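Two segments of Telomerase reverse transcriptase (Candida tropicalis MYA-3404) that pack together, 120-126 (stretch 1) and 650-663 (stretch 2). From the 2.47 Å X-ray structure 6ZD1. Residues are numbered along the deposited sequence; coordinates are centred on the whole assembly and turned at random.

Stretch 1 (120-126) ANERLHL
Stretch 2, residues 650-663: HVIIETTIEKFARV

This is a small, mostly polar contact in which an irregular, largely extended segment lies along one side of a helix and is held by a short salt bridge toward one end, a longer one beside it, and a histidine touching a valine at the other end. About 325 Å² is buried, counting both sides, between residues at least 526 positions apart in one chain.

Stretch 2 is helical throughout, with phi near -65° and psi mostly between -40° and -50°, and the helix continues past both ends. Its i to i-4 backbone bonds run without a break, from Glu654 N to His650 O (2.9 Å) through Val663 N to Lys659 O (2.9 Å). Stretch 1 has a positive phi at Ala120 (55/29), passes through Asn121 (-123/-1), and then extends through Glu122 (-99/163), Arg123 (-68/136), Leu124 (-85/138) and His125 (-116/104). His125 is the N-cap residue of a helix that takes in Leu126. The two chains run in opposite directions: Arg123 CA lies 8.0 Å from Thr655 CA, and His125 CA lies 8.8 Å from Val651 CA. Two residues of extended chain therefore match one helical turn, and Arg123 and His125 both point toward the helix while Leu124 between them is out of reach. That spacing leaves room for side chains to meet between the backbones.

Glu122 is the hub. Its CA-to-CB bond points sideways, but chi1 -85° (m), chi2 -76° (m) and chi3 -177° bring the carboxylate to the helix. Lys659, extended with all four chi angles t, donates from NZ to Glu122 OE1 at 2.9 Å, a hydrogen bond within a salt bridge; NZ is also bonded elsewhere in the structure. Glu122 OE2 sits 4.1 Å from Thr655 CG2 and accepts a weak bond from Arg123 N at 3.4 Å, which ties the carboxylate back to the backbone of the next residue. Arg662 NH1 stands 4.3 Å from Glu122 OE2, near the guanidinium plane, adding favourable charge at a distance beyond a salt bridge.

A second acid links arginines from both stretches. Glu658 (chi1 -150°, t; chi2 -89°, m) places OE2 3.1 Å from Arg662 NH1, a salt bridge one turn along the helix, while its OE1 forms a long salt bridge at 3.8 Å with NH1 of Arg123, whose first three chi angles are t. Arg662 itself has chi1 -122°, between wells, then t and p.

At the other end His125 (chi1 -61°, m; chi2 -90°) brings CE1 to 3.4 Å from Val651 CG1, with Val651 in t, a close van der Waals contact. Thr655 OG1 lies near the plane of that ring, 4.2 Å from His125 NE2, too far to bond; with chi1 -52° (m) it donates instead to Val651 O at 2.7 Å, so its hydroxyl is satisfied within the helix. The rule is economical: charges bind, and a small aliphatic side chain meets the histidine.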

# COMPACT_ATOMS: atom_id res chain seq x y z
N ALA A 120 -7.12 10.65 9.38
CA ALA A 120 -7.39 11.97 8.80
C ALA A 120 -6.62 12.17 7.50
O ALA A 120 -6.28 13.30 7.14
CB ALA A 120 -7.09 13.10 9.78
N ASN A 121 -6.34 11.08 6.78
CA ASN A 121 -5.54 11.13 5.57
C ASN A 121 -6.26 10.58 4.34
O ASN A 121 -5.69 10.60 3.25
CB ASN A 121 -4.22 10.38 5.77
CG ASN A 121 -3.15 10.80 4.77
OD1 ASN A 121 -3.15 11.93 4.29
ND2 ASN A 121 -2.24 9.88 4.46
N GLU A 122 -7.49 10.09 4.50
CA GLU A 122 -8.28 9.59 3.38
C GLU A 122 -9.27 10.65 2.91
O GLU A 122 -9.56 11.62 3.60
CB GLU A 122 -9.01 8.31 3.77
CG GLU A 122 -8.18 7.04 3.62
CD GLU A 122 -8.03 6.60 2.17
OE1 GLU A 122 -7.40 5.54 1.93
OE2 GLU A 122 -8.54 7.30 1.27
N ARG A 123 -9.78 10.44 1.69
CA ARG A 123 -10.67 11.42 1.08
C ARG A 123 -11.99 11.50 1.82
O ARG A 123 -12.59 10.49 2.18
CB ARG A 123 -10.92 11.06 -0.39
CG ARG A 123 -11.55 12.18 -1.20
CD ARG A 123 -11.69 11.79 -2.67
NE ARG A 123 -11.63 12.97 -3.53
CZ ARG A 123 -10.51 13.47 -4.03
NH1 ARG A 123 -9.34 12.90 -3.74
NH2 ARG A 123 -10.54 14.55 -4.81
N LEU A 124 -12.46 12.73 2.04
CA LEU A 124 -13.72 12.97 2.72
C LEU A 124 -14.86 12.90 1.72
O LEU A 124 -14.76 13.43 0.61
CB LEU A 124 -13.72 14.33 3.42
CG LEU A 124 -14.80 14.50 4.48
CD1 LEU A 124 -14.45 13.70 5.72
CD2 LEU A 124 -15.03 15.97 4.81
N HIS A 125 -15.96 12.26 2.12
CA HIS A 125 -17.13 12.10 1.26
C HIS A 125 -18.30 12.84 1.88
O HIS A 125 -18.92 12.35 2.83
CB HIS A 125 -17.45 10.62 1.05
CG HIS A 125 -16.35 9.85 0.39
ND1 HIS A 125 -16.26 9.71 -0.98
CD2 HIS A 125 -15.30 9.18 0.91
CE1 HIS A 125 -15.19 8.99 -1.27
NE2 HIS A 125 -14.59 8.66 -0.14
N LEU A 126 -18.62 14.01 1.32
CA LEU A 126 -19.59 14.90 1.95
C LEU A 126 -20.99 14.29 2.02
O LEU A 126 -21.79 14.72 2.86
CB LEU A 126 -19.63 16.23 1.21
CG LEU A 126 -18.32 17.03 1.21
CD1 LEU A 126 -18.34 18.15 0.18
CD2 LEU A 126 -18.03 17.59 2.60
N HIS A 650 -19.17 3.25 -7.44
CA HIS A 650 -18.32 4.27 -8.05
C HIS A 650 -17.36 4.87 -7.04
O HIS A 650 -16.19 5.10 -7.35
CB HIS A 650 -19.18 5.35 -8.70
CG HIS A 650 -18.38 6.37 -9.46
ND1 HIS A 650 -17.79 7.45 -8.85
CD2 HIS A 650 -18.08 6.47 -10.77
CE1 HIS A 650 -17.15 8.17 -9.76
NE2 HIS A 650 -17.31 7.60 -10.93
N VAL A 651 -17.84 5.14 -5.82
CA VAL A 651 -16.94 5.64 -4.77
C VAL A 651 -15.88 4.59 -4.44
O VAL A 651 -14.69 4.92 -4.29
CB VAL A 651 -17.75 6.05 -3.53
CG1 VAL A 651 -16.82 6.27 -2.36
CG2 VAL A 651 -18.56 7.32 -3.81
N ILE A 652 -16.28 3.32 -4.34
CA ILE A 652 -15.32 2.26 -3.99
C ILE A 652 -14.27 2.09 -5.08
O ILE A 652 -13.08 1.91 -4.79
CB ILE A 652 -16.07 0.93 -3.72
CG1 ILE A 652 -16.72 0.96 -2.33
CG2 ILE A 652 -15.12 -0.25 -3.84
CD1 ILE A 652 -15.76 1.22 -1.20
N ILE A 653 -14.70 2.12 -6.35
CA ILE A 653 -13.75 1.95 -7.45
C ILE A 653 -12.84 3.16 -7.57
O ILE A 653 -11.63 3.03 -7.78
CB ILE A 653 -14.51 1.67 -8.76
CG1 ILE A 653 -15.25 0.34 -8.66
CG2 ILE A 653 -13.57 1.67 -9.94
CD1 ILE A 653 -16.02 -0.02 -9.91
N GLU A 654 -13.40 4.37 -7.46
CA GLU A 654 -12.61 5.59 -7.57
C GLU A 654 -11.54 5.66 -6.48
O GLU A 654 -10.40 6.06 -6.75
CB GLU A 654 -13.52 6.82 -7.49
CG GLU A 654 -13.75 7.52 -8.82
CD GLU A 654 -12.64 8.49 -9.18
OE1 GLU A 654 -11.65 8.57 -8.43
OE2 GLU A 654 -12.77 9.18 -10.21
N THR A 655 -11.89 5.31 -5.24
CA THR A 655 -10.92 5.38 -4.16
C THR A 655 -9.76 4.43 -4.40
O THR A 655 -8.59 4.78 -4.18
CB THR A 655 -11.58 5.09 -2.82
OG1 THR A 655 -12.73 5.93 -2.66
CG2 THR A 655 -10.61 5.36 -1.68
N THR A 656 -10.06 3.21 -4.88
CA THR A 656 -9.00 2.24 -5.13
C THR A 656 -8.06 2.73 -6.22
O THR A 656 -6.84 2.72 -6.05
CB THR A 656 -9.62 0.89 -5.51
OG1 THR A 656 -10.50 0.45 -4.47
CG2 THR A 656 -8.53 -0.15 -5.74
N ILE A 657 -8.62 3.20 -7.34
CA ILE A 657 -7.78 3.66 -8.44
C ILE A 657 -6.97 4.88 -8.02
O ILE A 657 -5.77 4.98 -8.32
CB ILE A 657 -8.63 3.94 -9.68
CG1 ILE A 657 -9.32 2.66 -10.17
CG2 ILE A 657 -7.77 4.50 -10.80
CD1 ILE A 657 -8.34 1.57 -10.57
N GLU A 658 -7.60 5.80 -7.28
CA GLU A 658 -6.90 7.01 -6.85
C GLU A 658 -5.76 6.68 -5.90
O GLU A 658 -4.64 7.18 -6.06
CB GLU A 658 -7.90 7.96 -6.18
CG GLU A 658 -7.59 9.45 -6.30
CD GLU A 658 -6.71 9.96 -5.17
OE1 GLU A 658 -6.32 11.15 -5.22
OE2 GLU A 658 -6.42 9.18 -4.24
N LYS A 659 -6.01 5.81 -4.91
CA LYS A 659 -4.95 5.48 -3.97
C LYS A 659 -3.85 4.66 -4.63
O LYS A 659 -2.68 4.80 -4.26
CB LYS A 659 -5.53 4.73 -2.77
CG LYS A 659 -4.59 4.65 -1.58
CD LYS A 659 -5.31 4.24 -0.31
CE LYS A 659 -4.35 4.21 0.87
NZ LYS A 659 -5.04 3.96 2.17
N PHE A 660 -4.19 3.84 -5.63
CA PHE A 660 -3.16 3.10 -6.35
C PHE A 660 -2.25 4.03 -7.14
O PHE A 660 -1.03 3.84 -7.18
CB PHE A 660 -3.80 2.07 -7.29
CG PHE A 660 -2.81 1.37 -8.18
CD1 PHE A 660 -2.55 1.83 -9.46
CD2 PHE A 660 -2.13 0.25 -7.73
CE1 PHE A 660 -1.63 1.18 -10.28
CE2 PHE A 660 -1.21 -0.41 -8.54
CZ PHE A 660 -0.96 0.06 -9.81
N ALA A 661 -2.84 5.03 -7.80
CA ALA A 661 -2.03 6.02 -8.52
C ALA A 661 -1.24 6.89 -7.55
O ALA A 661 -0.10 7.27 -7.83
CB ALA A 661 -2.91 6.87 -9.42
N ARG A 662 -1.84 7.22 -6.40
CA ARG A 662 -1.14 8.01 -5.39
C ARG A 662 0.11 7.28 -4.90
O ARG A 662 1.20 7.86 -4.84
CB ARG A 662 -2.08 8.30 -4.22
CG ARG A 662 -2.31 9.78 -3.91
CD ARG A 662 -3.46 9.93 -2.92
NE ARG A 662 -3.25 9.12 -1.72
CZ ARG A 662 -4.23 8.63 -0.97
NH1 ARG A 662 -5.50 8.84 -1.29
NH2 ARG A 662 -3.94 7.90 0.11
N VAL A 663 -0.03 6.00 -4.55
CA VAL A 663 1.08 5.26 -3.96
C VAL A 663 2.21 5.11 -4.97
O VAL A 663 3.36 5.47 -4.69
CB VAL A 663 0.59 3.89 -3.44
CG1 VAL A 663 1.78 3.01 -3.10
CG2 VAL A 663 -0.29 4.10 -2.22